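PDB 3I7J: beta-lactamase Mb2281c from Mycobacterium bovis, which probably acts as a serine hydrolase of the beta-lactamase and penicillin-binding protein family, opening amide or ester bonds through an acyl-enzyme intermediate. Local coordinates for residues T32-K43 and A145-L156; G203-W214 and N219-F227. All coordinates share one frame; numbering follows the deposited sequence.

In this single-chain fold the two contacts come in series: contact 1 joins residues 32-43 to 145-156 across 101 intervening residues, nearly half of them helical, and only after it closes does contact 2 pair 203-214 with 219-227. Their centres lie about 19 Å apart, on opposite sides of the chain's centre. Contact 1 belongs to a small antiparallel sheet and the start of helix 42-56; contact 2 forms the edge of the six-stranded antiparallel sheet, where strand 205-206 is outermost. They meet where Ser40, Val41 and Lys43 pack on His226 and Phe227, so the probable SxxK site, at the start of helix 42-56, faces strand 224-228 of the large sheet.

Contact 1: T32-K43 and A145-L156; sequences TARVFALASVTK and AGFGATSTVADL
Thr42 and Ala149 form the tight end of this contact. The Thr42 hydroxyl, OG1, accepts from Ala149 N at 2.8 Å and donates to Ala39 O at 2.6 Å, so one oxygen ties the start of helix 42-56 both to its own turn and to the opposite segment. Its chi1 of -68° sets OG1 beside the backbone N and leaves CG2 pressed on the Ala149 methyl, a close CG2 to CB distance of 3.5 Å. Nearby, Lys43 bends at its last torsion (chi4 64°) and donates from NZ to Gly146 O at 2.8 Å; Tyr99 OH is a second hydrogen-bond partner of NZ and also bonds Ser40 OG. In the buried middle, Leu38 reaches Ser151 CB with CD1, and its CD2 rests against Leu156 CD1, the two leucine side chains running antiparallel. A two-residue antiparallel pairing runs alongside, Phe36 and Ser151 being the hydrogen-bonded pair: Phe36 N reaches Ser151 O at 2.8 Å. Looser packing marks the exposed side at Ala33 and Arg34, whose CB atoms point away from the other segment and which bury little against it. There Ala154 N bonds Thr32 O at 3.0 Å, while a water bridges Arg34 O to Val153 N at the start of helix 153-164, whose N-cap is Thr152. Joining a short antiparallel sheet to the turn and helix start that hold Ser40 and Lys43, this geometry is consistent with the SxxK site of serine beta-lactamases and penicillin-binding proteins.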
loop_
_atom_site.group_PDB
_atom_site.type_symbol
_atom_site.label_atom_id
_atom_site.label_comp_id
_atom_site.label_asym_id
_atom_site.label_seq_id
_atom_site.Cartn_x
_atom_site.Cartn_y
_atom_site.Cartn_z
ATOM N N THR A 32 3.101 16.151 11.114
ATOM C CA THR A 32 2.244 14.990 10.899
ATOM C C THR A 32 0.803 15.367 10.527
ATOM O O THR A 32 -0.019 14.501 10.219
ATOM C CB THR A 32 2.234 14.069 12.146
ATOM O OG1 THR A 32 1.709 14.782 13.270
ATOM C CG2 THR A 32 3.638 13.604 12.471
ATOM N N ALA A 33 0.505 16.662 10.543
ATOM C CA ALA A 33 -0.822 17.146 10.193
ATOM C C ALA A 33 -0.831 17.682 8.757
ATOM O O ALA A 33 -1.889 17.960 8.195
ATOM C CB ALA A 33 -1.259 18.247 11.166
ATOM N N ARG A 34 0.351 17.824 8.167
ATOM C CA ARG A 34 0.470 18.321 6.799
ATOM C C ARG A 34 -0.043 17.318 5.761
ATOM O O ARG A 34 0.308 16.137 5.800
ATOM C CB ARG A 34 1.933 18.675 6.492
ATOM C CG ARG A 34 2.176 18.983 5.029
ATOM C CD ARG A 34 3.511 19.644 4.778
ATOM N NE ARG A 34 3.725 19.860 3.354
ATOM C CZ ARG A 34 4.586 20.737 2.849
ATOM N NH1 ARG A 34 5.323 21.493 3.652
ATOM N NH2 ARG A 34 4.706 20.860 1.534
ATOM N N VAL A 35 -0.863 17.799 4.830
ATOM C CA VAL A 35 -1.424 16.954 3.778
ATOM C C VAL A 35 -0.432 16.694 2.643
ATOM O O VAL A 35 0.178 17.622 2.120
ATOM C CB VAL A 35 -2.685 17.588 3.159
ATOM C CG1 VAL A 35 -3.084 16.810 1.919
ATOM C CG2 VAL A 35 -3.832 17.592 4.169
ATOM N N PHE A 36 -0.302 15.431 2.246
ATOM C CA PHE A 36 0.620 15.037 1.180
ATOM C C PHE A 36 -0.101 14.208 0.104
ATOM O O PHE A 36 -1.063 13.493 0.399
ATOM C CB PHE A 36 1.751 14.175 1.764
ATOM C CG PHE A 36 2.774 14.938 2.571
ATOM C CD1 PHE A 36 3.876 15.518 1.951
ATOM C CD2 PHE A 36 2.663 15.034 3.957
ATOM C CE1 PHE A 36 4.854 16.176 2.699
ATOM C CE2 PHE A 36 3.635 15.690 4.715
ATOM C CZ PHE A 36 4.733 16.260 4.084
ATOM N N ALA A 37 0.356 14.301 -1.140
ATOM C CA ALA A 37 -0.237 13.492 -2.201
ATOM C C ALA A 37 0.378 12.122 -1.943
ATOM O O ALA A 37 1.584 12.020 -1.706
ATOM C CB ALA A 37 0.178 14.010 -3.583
ATOM N N LEU A 38 -0.431 11.071 -1.992
ATOM C CA LEU A 38 0.078 9.732 -1.713
ATOM C C LEU A 38 0.495 8.922 -2.920
ATOM O O LEU A 38 1.259 7.965 -2.794
ATOM C CB LEU A 38 -0.965 8.924 -0.950
ATOM C CG LEU A 38 -1.475 9.508 0.358
ATOM C CD1 LEU A 38 -2.342 8.463 1.040
ATOM C CD2 LEU A 38 -0.297 9.898 1.248
ATOM N N ALA A 39 -0.001 9.311 -4.091
ATOM C CA ALA A 39 0.286 8.575 -5.318
ATOM C C ALA A 39 -0.091 7.118 -5.030
ATOM O O ALA A 39 -1.144 6.868 -4.449
ATOM C CB ALA A 39 1.773 8.695 -5.697
ATOM N N SER A 40 0.762 6.168 -5.403
ATOM C CA SER A 40 0.466 4.748 -5.185
ATOM C C SER A 40 0.335 4.292 -3.734
ATOM O O SER A 40 -0.010 3.140 -3.471
ATOM C CB SER A 40 1.503 3.873 -5.892
ATOM O OG SER A 40 1.271 3.861 -7.282
ATOM N N VAL A 41 0.635 5.172 -2.787
ATOM C CA VAL A 41 0.467 4.784 -1.398
ATOM C C VAL A 41 -1.051 4.752 -1.195
ATOM O O VAL A 41 -1.558 4.375 -0.134
ATOM C CB VAL A 41 1.149 5.792 -0.432
ATOM C CG1 VAL A 41 0.863 5.421 1.023
ATOM C CG2 VAL A 41 2.667 5.775 -0.671
ATOM N N THR A 42 -1.771 5.155 -2.239
ATOM C CA THR A 42 -3.225 5.144 -2.233
ATOM C C THR A 42 -3.697 3.697 -2.249
ATOM O O THR A 42 -4.669 3.343 -1.588
ATOM C CB THR A 42 -3.818 5.823 -3.504
ATOM O OG1 THR A 42 -3.551 7.230 -3.476
ATOM C CG2 THR A 42 -5.335 5.590 -3.589
ATOM N N LYS A 43 -2.994 2.860 -3.002
ATOM C CA LYS A 43 -3.379 1.462 -3.150
ATOM C C LYS A 43 -3.690 0.684 -1.880
ATOM O O LYS A 43 -4.696 -0.004 -1.820
ATOM C CB LYS A 43 -2.336 0.733 -4.013
ATOM C CG LYS A 43 -2.362 1.213 -5.473
ATOM C CD LYS A 43 -1.688 0.250 -6.454
ATOM C CE LYS A 43 -1.909 0.697 -7.905
ATOM N NZ LYS A 43 -1.268 2.023 -8.220
ATOM N N ALA A 145 -8.449 5.569 -8.304
ATOM C CA ALA A 145 -8.333 4.580 -7.233
ATOM C C ALA A 145 -6.918 4.058 -7.042
ATOM O O ALA A 145 -6.599 3.486 -5.999
ATOM C CB ALA A 145 -9.265 3.413 -7.510
ATOM N N GLY A 146 -6.070 4.237 -8.045
ATOM C CA GLY A 146 -4.720 3.742 -7.914
ATOM C C GLY A 146 -3.676 4.758 -7.490
ATOM O O GLY A 146 -2.536 4.374 -7.236
ATOM N N PHE A 147 -4.050 6.029 -7.347
ATOM C CA PHE A 147 -3.047 7.043 -7.020
ATOM C C PHE A 147 -3.562 8.412 -6.583
ATOM O O PHE A 147 -2.758 9.311 -6.329
ATOM C CB PHE A 147 -2.196 7.256 -8.263
ATOM C CG PHE A 147 -3.011 7.655 -9.461
ATOM C CD1 PHE A 147 -3.313 8.995 -9.702
ATOM C CD2 PHE A 147 -3.554 6.682 -10.299
ATOM C CE1 PHE A 147 -4.151 9.366 -10.759
ATOM C CE2 PHE A 147 -4.395 7.033 -11.360
ATOM C CZ PHE A 147 -4.695 8.381 -11.591
ATOM N N GLY A 148 -4.876 8.585 -6.495
ATOM C CA GLY A 148 -5.413 9.890 -6.150
ATOM C C GLY A 148 -5.698 10.233 -4.706
ATOM O O GLY A 148 -6.271 11.284 -4.436
ATOM N N ALA A 149 -5.313 9.375 -3.773
ATOM C CA ALA A 149 -5.575 9.669 -2.373
ATOM C C ALA A 149 -4.627 10.723 -1.800
ATOM O O ALA A 149 -3.481 10.885 -2.236
ATOM C CB ALA A 149 -5.502 8.398 -1.545
ATOM N N THR A 150 -5.148 11.437 -0.816
ATOM C CA THR A 150 -4.443 12.491 -0.117
ATOM C C THR A 150 -4.576 12.151 1.373
ATOM O O THR A 150 -5.633 11.705 1.812
ATOM C CB THR A 150 -5.117 13.856 -0.446
ATOM O OG1 THR A 150 -4.422 14.485 -1.528
ATOM C CG2 THR A 150 -5.138 14.755 0.738
ATOM N N SER A 151 -3.514 12.348 2.150
ATOM C CA SER A 151 -3.566 12.029 3.571
ATOM C C SER A 151 -2.434 12.699 4.348
ATOM O O SER A 151 -1.648 13.468 3.786
ATOM C CB SER A 151 -3.507 10.504 3.752
ATOM O OG SER A 151 -3.775 10.129 5.091
ATOM N N THR A 152 -2.359 12.393 5.643
ATOM C CA THR A 152 -1.345 12.949 6.545
ATOM C C THR A 152 -0.608 11.820 7.243
ATOM O O THR A 152 -1.093 10.695 7.275
ATOM C CB THR A 152 -2.001 13.794 7.647
ATOM O OG1 THR A 152 -2.835 12.945 8.452
ATOM C CG2 THR A 152 -2.855 14.903 7.044
ATOM N N VAL A 153 0.560 12.110 7.810
ATOM C CA VAL A 153 1.302 11.063 8.505
ATOM C C VAL A 153 0.502 10.561 9.712
ATOM O O VAL A 153 0.540 9.374 10.036
ATOM C CB VAL A 153 2.696 11.556 8.961
ATOM C CG1 VAL A 153 3.397 10.474 9.786
ATOM C CG2 VAL A 153 3.540 11.888 7.736
ATOM N N ALA A 154 -0.228 11.462 10.367
ATOM C CA ALA A 154 -1.042 11.097 11.528
ATOM C C ALA A 154 -2.111 10.074 11.146
ATOM O O ALA A 154 -2.329 9.090 11.858
ATOM C CB ALA A 154 -1.707 12.342 12.120
ATOM N N ASP A 155 -2.796 10.328 10.033
ATOM C CA ASP A 155 -3.833 9.421 9.548
ATOM C C ASP A 155 -3.210 8.096 9.103
ATOM O O ASP A 155 -3.742 7.024 9.393
ATOM C CB ASP A 155 -4.596 10.040 8.369
ATOM C CG ASP A 155 -5.759 10.901 8.809
ATOM O OD1 ASP A 155 -5.825 11.255 10.009
ATOM O OD2 ASP A 155 -6.605 11.237 7.946
ATOM N N LEU A 156 -2.086 8.168 8.395
ATOM C CA LEU A 156 -1.437 6.949 7.934
ATOM C C LEU A 156 -0.885 6.155 9.103
ATOM O O LEU A 156 -0.785 4.929 9.037
ATOM C CB LEU A 156 -0.319 7.265 6.947
ATOM C CG LEU A 156 -0.767 7.723 5.565
ATOM C CD1 LEU A 156 0.443 7.670 4.644
ATOM C CD2 LEU A 156 -1.872 6.810 5.019
HETATM O O HOH W 1 1.963 14.712 7.431
HETATM O O HOH W 2 -2.249 11.257 -4.737
#

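Contact 2: G203-W214 and N219-F227; sequences GFEIRNSKSPHW and NSTRTFGHF
Trp214 and Phe227 both turn CG between their own backbone N and carbonyl carbon (chi1 48° and 80°), and the two rings meet obliquely. Phe227 CB lies over the face of the indole's five-membered ring, 4.1 Å from its centroid, in a CH-pi contact, while Phe227 CD1 closes on Trp214 CD1 at 3.4 Å. The six-membered part of the indole continues along the strand, CH2 lying near His226 N. The indole NH has its own partner within the first segment: NE1 donates in the ring plane to the syn side of Glu205 OE1 at 2.9 Å. A water extends this polar group by donating to OE1 and accepting from Phe227 N.

Glu205 also belongs to the backbone pairing, its N and O bonding Gly225 O and N in an antiparallel hydrogen-bonded pair. At the backbone angles of Gly225 any side chain would collide with the carbonyl oxygen of Phe224. Beside Phe224, on the face opposite Glu205, lies the ring of Phe204, the two near-parallel rings (planes 23° apart) displaced almost clear of one another. Arg207 N continues the pairing to Thr223 O at 2.9 Å. Its side chain runs extended to lay one guanidinium face over Asn219 O, 3.4 Å from the plane, while NH2 finds a hydrogen-bond partner in Gly216 O.

Back at the Phe227 end, next to the indole, His226 NE2 and Gly203 O share a water, and His226 ND1 donates to Phe227 O at 3.2 Å. The buried Glu205 carboxylate thus receives an indole NH and a water at OE1, which would probably stabilise its negative charge; the Lys210 NZ salt bridge to OE2 may add to this, though the position of OE2 is less certain.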
loop_
_atom_site.group_PDB
_atom_site.type_symbol
_atom_site.label_atom_id
_atom_site.label_comp_id
_atom_site.label_asym_id
_atom_site.label_seq_id
_atom_site.Cartn_x
_atom_site.Cartn_y
_atom_site.Cartn_z
ATOM N N GLY A 203 -3.380 -6.352 -2.644
ATOM C CA GLY A 203 -3.356 -4.902 -2.718
ATOM C C GLY A 203 -2.129 -4.316 -2.048
ATOM O O GLY A 203 -1.783 -3.157 -2.267
ATOM N N PHE A 204 -1.473 -5.125 -1.222
ATOM C CA PHE A 204 -0.272 -4.695 -0.520
ATOM C C PHE A 204 0.944 -5.354 -1.177
ATOM O O PHE A 204 0.923 -6.557 -1.456
ATOM C CB PHE A 204 -0.308 -5.137 0.950
ATOM C CG PHE A 204 -1.562 -4.742 1.698
ATOM C CD1 PHE A 204 -2.204 -3.530 1.443
ATOM C CD2 PHE A 204 -2.054 -5.557 2.720
ATOM C CE1 PHE A 204 -3.308 -3.134 2.197
ATOM C CE2 PHE A 204 -3.154 -5.172 3.481
ATOM C CZ PHE A 204 -3.782 -3.956 3.219
ATOM N N GLU A 205 2.007 -4.595 -1.427
ATOM C CA GLU A 205 3.190 -5.216 -2.007
ATOM C C GLU A 205 3.844 -6.002 -0.884
ATOM O O GLU A 205 3.738 -5.627 0.284
ATOM C CB GLU A 205 4.190 -4.175 -2.515
ATOM C CG GLU A 205 5.277 -4.784 -3.399
ATOM C CD GLU A 205 6.612 -4.049 -3.303
ATOM O OE1 GLU A 205 6.616 -2.803 -3.194
ATOM O OE2 GLU A 205 7.660 -4.725 -3.348
ATOM N N ILE A 206 4.498 -7.104 -1.236
ATOM C CA ILE A 206 5.214 -7.924 -0.262
ATOM C C ILE A 206 6.683 -7.890 -0.685
ATOM O O ILE A 206 7.016 -8.147 -1.840
ATOM C CB ILE A 206 4.701 -9.379 -0.242
ATOM C CG1 ILE A 206 3.295 -9.424 0.366
ATOM C CG2 ILE A 206 5.626 -10.256 0.583
ATOM C CD1 ILE A 206 2.687 -10.842 0.401
ATOM N N ARG A 207 7.550 -7.557 0.262
ATOM C CA ARG A 207 8.981 -7.435 0.022
ATOM C C ARG A 207 9.676 -8.707 -0.415
ATOM O O ARG A 207 10.409 -8.730 -1.414
ATOM C CB ARG A 207 9.668 -6.925 1.288
ATOM C CG ARG A 207 11.182 -6.802 1.197
ATOM C CD ARG A 207 11.752 -6.441 2.559
ATOM N NE ARG A 207 13.195 -6.192 2.542
ATOM C CZ ARG A 207 14.121 -7.136 2.411
ATOM N NH1 ARG A 207 13.771 -8.409 2.280
ATOM N NH2 ARG A 207 15.402 -6.806 2.423
ATOM N N ASN A 208 9.446 -9.765 0.350
ATOM C CA ASN A 208 10.080 -11.043 0.093
ATOM C C ASN A 208 11.566 -10.730 0.207
ATOM O O ASN A 208 12.010 -10.222 1.234
ATOM C CB ASN A 208 9.738 -11.540 -1.307
ATOM C CG ASN A 208 10.228 -12.942 -1.555
ATOM O OD1 ASN A 208 9.802 -13.885 -0.894
ATOM N ND2 ASN A 208 11.139 -13.090 -2.506
ATOM N N SER A 209 12.334 -11.005 -0.841
ATOM C CA SER A 209 13.765 -10.711 -0.809
ATOM C C SER A 209 14.195 -9.919 -2.045
ATOM O O SER A 209 15.292 -10.111 -2.566
ATOM C CB SER A 209 14.571 -12.014 -0.698
ATOM O OG SER A 209 14.252 -12.902 -1.758
ATOM N N LYS A 210 13.318 -9.027 -2.501
ATOM C CA LYS A 210 13.572 -8.186 -3.667
ATOM C C LYS A 210 14.800 -7.317 -3.449
ATOM O O LYS A 210 15.093 -6.887 -2.329
ATOM C CB LYS A 210 12.361 -7.294 -3.951
ATOM C CG LYS A 210 11.126 -8.053 -4.400
ATOM C CD LYS A 210 9.904 -7.148 -4.474
ATOM C CE LYS A 210 8.621 -7.974 -4.574
ATOM N NZ LYS A 210 7.414 -7.106 -4.660
ATOM N N SER A 211 15.511 -7.051 -4.535
ATOM C CA SER A 211 16.723 -6.258 -4.460
ATOM C C SER A 211 17.092 -5.756 -5.843
ATOM O O SER A 211 17.132 -6.527 -6.793
ATOM C CB SER A 211 17.865 -7.114 -3.902
ATOM O OG SER A 211 19.075 -6.383 -3.835
ATOM N N PRO A 212 17.340 -4.447 -5.979
ATOM C CA PRO A 212 17.281 -3.455 -4.902
ATOM C C PRO A 212 15.819 -3.238 -4.513
ATOM O O PRO A 212 14.920 -3.670 -5.235
ATOM C CB PRO A 212 17.912 -2.228 -5.543
ATOM C CG PRO A 212 17.439 -2.329 -6.953
ATOM C CD PRO A 212 17.626 -3.803 -7.272
ATOM N N HIS A 213 15.579 -2.576 -3.383
ATOM C CA HIS A 213 14.209 -2.339 -2.915
ATOM C C HIS A 213 14.124 -1.034 -2.130
ATOM O O HIS A 213 15.149 -0.446 -1.789
ATOM C CB HIS A 213 13.753 -3.502 -2.023
ATOM C CG HIS A 213 12.263 -3.610 -1.880
ATOM N ND1 HIS A 213 11.437 -3.886 -2.946
ATOM C CD2 HIS A 213 11.455 -3.475 -0.801
ATOM C CE1 HIS A 213 10.182 -3.917 -2.532
ATOM N NE2 HIS A 213 10.166 -3.671 -1.236
ATOM N N TRP A 214 12.909 -0.579 -1.842
ATOM C CA TRP A 214 12.743 0.659 -1.090
ATOM C C TRP A 214 12.813 0.435 0.417
ATOM O O TRP A 214 13.078 1.377 1.166
ATOM C CB TRP A 214 11.430 1.360 -1.469
ATOM C CG TRP A 214 10.221 0.467 -1.494
ATOM C CD1 TRP A 214 9.838 -0.376 -2.500
ATOM C CD2 TRP A 214 9.241 0.334 -0.461
ATOM N NE1 TRP A 214 8.672 -1.027 -2.152
ATOM C CE2 TRP A 214 8.288 -0.610 -0.906
ATOM C CE3 TRP A 214 9.077 0.920 0.805
ATOM C CZ2 TRP A 214 7.182 -0.979 -0.134
ATOM C CZ3 TRP A 214 7.978 0.551 1.573
ATOM C CH2 TRP A 214 7.046 -0.391 1.099
ATOM N N ASN A 219 14.682 -5.467 6.844
ATOM C CA ASN A 219 13.251 -5.733 6.913
ATOM C C ASN A 219 13.081 -7.217 6.609
ATOM O O ASN A 219 13.825 -7.772 5.804
ATOM C CB ASN A 219 12.492 -4.878 5.887
ATOM C CG ASN A 219 12.085 -3.518 6.449
ATOM O OD1 ASN A 219 11.297 -3.438 7.397
ATOM N ND2 ASN A 219 12.626 -2.449 5.879
ATOM N N SER A 220 12.126 -7.872 7.263
ATOM C CA SER A 220 11.914 -9.301 7.029
ATOM C C SER A 220 11.246 -9.507 5.675
ATOM O O SER A 220 10.670 -8.571 5.115
ATOM C CB SER A 220 11.013 -9.894 8.104
ATOM O OG SER A 220 9.698 -9.407 7.938
ATOM N N THR A 221 11.310 -10.735 5.162
ATOM C CA THR A 221 10.696 -11.060 3.879
ATOM C C THR A 221 9.173 -10.909 3.930
ATOM O O THR A 221 8.523 -10.798 2.893
ATOM C CB THR A 221 11.035 -12.519 3.431
ATOM O OG1 THR A 221 10.693 -13.433 4.482
ATOM C CG2 THR A 221 12.519 -12.660 3.097
ATOM N N ARG A 222 8.601 -10.893 5.132
ATOM C CA ARG A 222 7.147 -10.747 5.280
ATOM C C ARG A 222 6.676 -9.289 5.287
ATOM O O ARG A 222 5.476 -9.014 5.341
ATOM C CB ARG A 222 6.681 -11.434 6.562
ATOM C CG ARG A 222 6.839 -12.945 6.554
ATOM C CD ARG A 222 6.680 -13.483 7.962
ATOM N NE ARG A 222 5.379 -13.150 8.545
ATOM C CZ ARG A 222 5.145 -13.123 9.852
ATOM N NH1 ARG A 222 6.129 -13.403 10.699
ATOM N NH2 ARG A 222 3.933 -12.824 10.309
ATOM N N THR A 223 7.628 -8.366 5.248
ATOM C CA THR A 223 7.319 -6.942 5.228
ATOM C C THR A 223 6.400 -6.655 4.033
ATOM O O THR A 223 6.612 -7.190 2.947
ATOM C CB THR A 223 8.618 -6.111 5.103
ATOM O OG1 THR A 223 9.493 -6.438 6.194
ATOM C CG2 THR A 223 8.311 -4.605 5.137
ATOM N N PHE A 224 5.377 -5.826 4.242
ATOM C CA PHE A 224 4.427 -5.480 3.184
ATOM C C PHE A 224 4.055 -4.000 3.299
ATOM O O PHE A 224 4.268 -3.389 4.345
ATOM C CB PHE A 224 3.169 -6.362 3.290
ATOM C CG PHE A 224 2.374 -6.148 4.556
ATOM C CD1 PHE A 224 1.401 -5.150 4.629
ATOM C CD2 PHE A 224 2.611 -6.936 5.682
ATOM C CE1 PHE A 224 0.675 -4.944 5.803
ATOM C CE2 PHE A 224 1.893 -6.741 6.866
ATOM C CZ PHE A 224 0.923 -5.742 6.925
ATOM N N GLY A 225 3.503 -3.436 2.226
ATOM C CA GLY A 225 3.126 -2.036 2.229
ATOM C C GLY A 225 3.089 -1.477 0.819
ATOM O O GLY A 225 2.564 -2.120 -0.090
ATOM N N HIS A 226 3.659 -0.295 0.616
ATOM C CA HIS A 226 3.640 0.308 -0.708
ATOM C C HIS A 226 4.386 1.635 -0.691
ATOM O O HIS A 226 4.488 2.280 0.352
ATOM C CB HIS A 226 2.181 0.568 -1.114
ATOM C CG HIS A 226 1.840 0.156 -2.515
ATOM N ND1 HIS A 226 2.335 0.807 -3.623
ATOM C CD2 HIS A 226 1.019 -0.814 -2.985
ATOM C CE1 HIS A 226 1.833 0.259 -4.716
ATOM N NE2 HIS A 226 1.031 -0.727 -4.358
ATOM N N PHE A 227 4.936 2.035 -1.835
ATOM C CA PHE A 227 5.577 3.344 -1.918
ATOM C C PHE A 227 4.902 4.020 -3.096
ATOM O O PHE A 227 4.161 3.373 -3.839
ATOM C CB PHE A 227 7.108 3.254 -2.095
ATOM C CG PHE A 227 7.568 2.980 -3.500
ATOM C CD1 PHE A 227 7.558 1.687 -4.011
ATOM C CD2 PHE A 227 8.047 4.017 -4.301
ATOM C CE1 PHE A 227 8.021 1.424 -5.301
ATOM C CE2 PHE A 227 8.513 3.769 -5.590
ATOM C CZ PHE A 227 8.500 2.467 -6.093
HETATM O O HOH W 3 -0.859 -2.634 -4.801
HETATM O O HOH W 4 5.157 -0.609 -3.749
#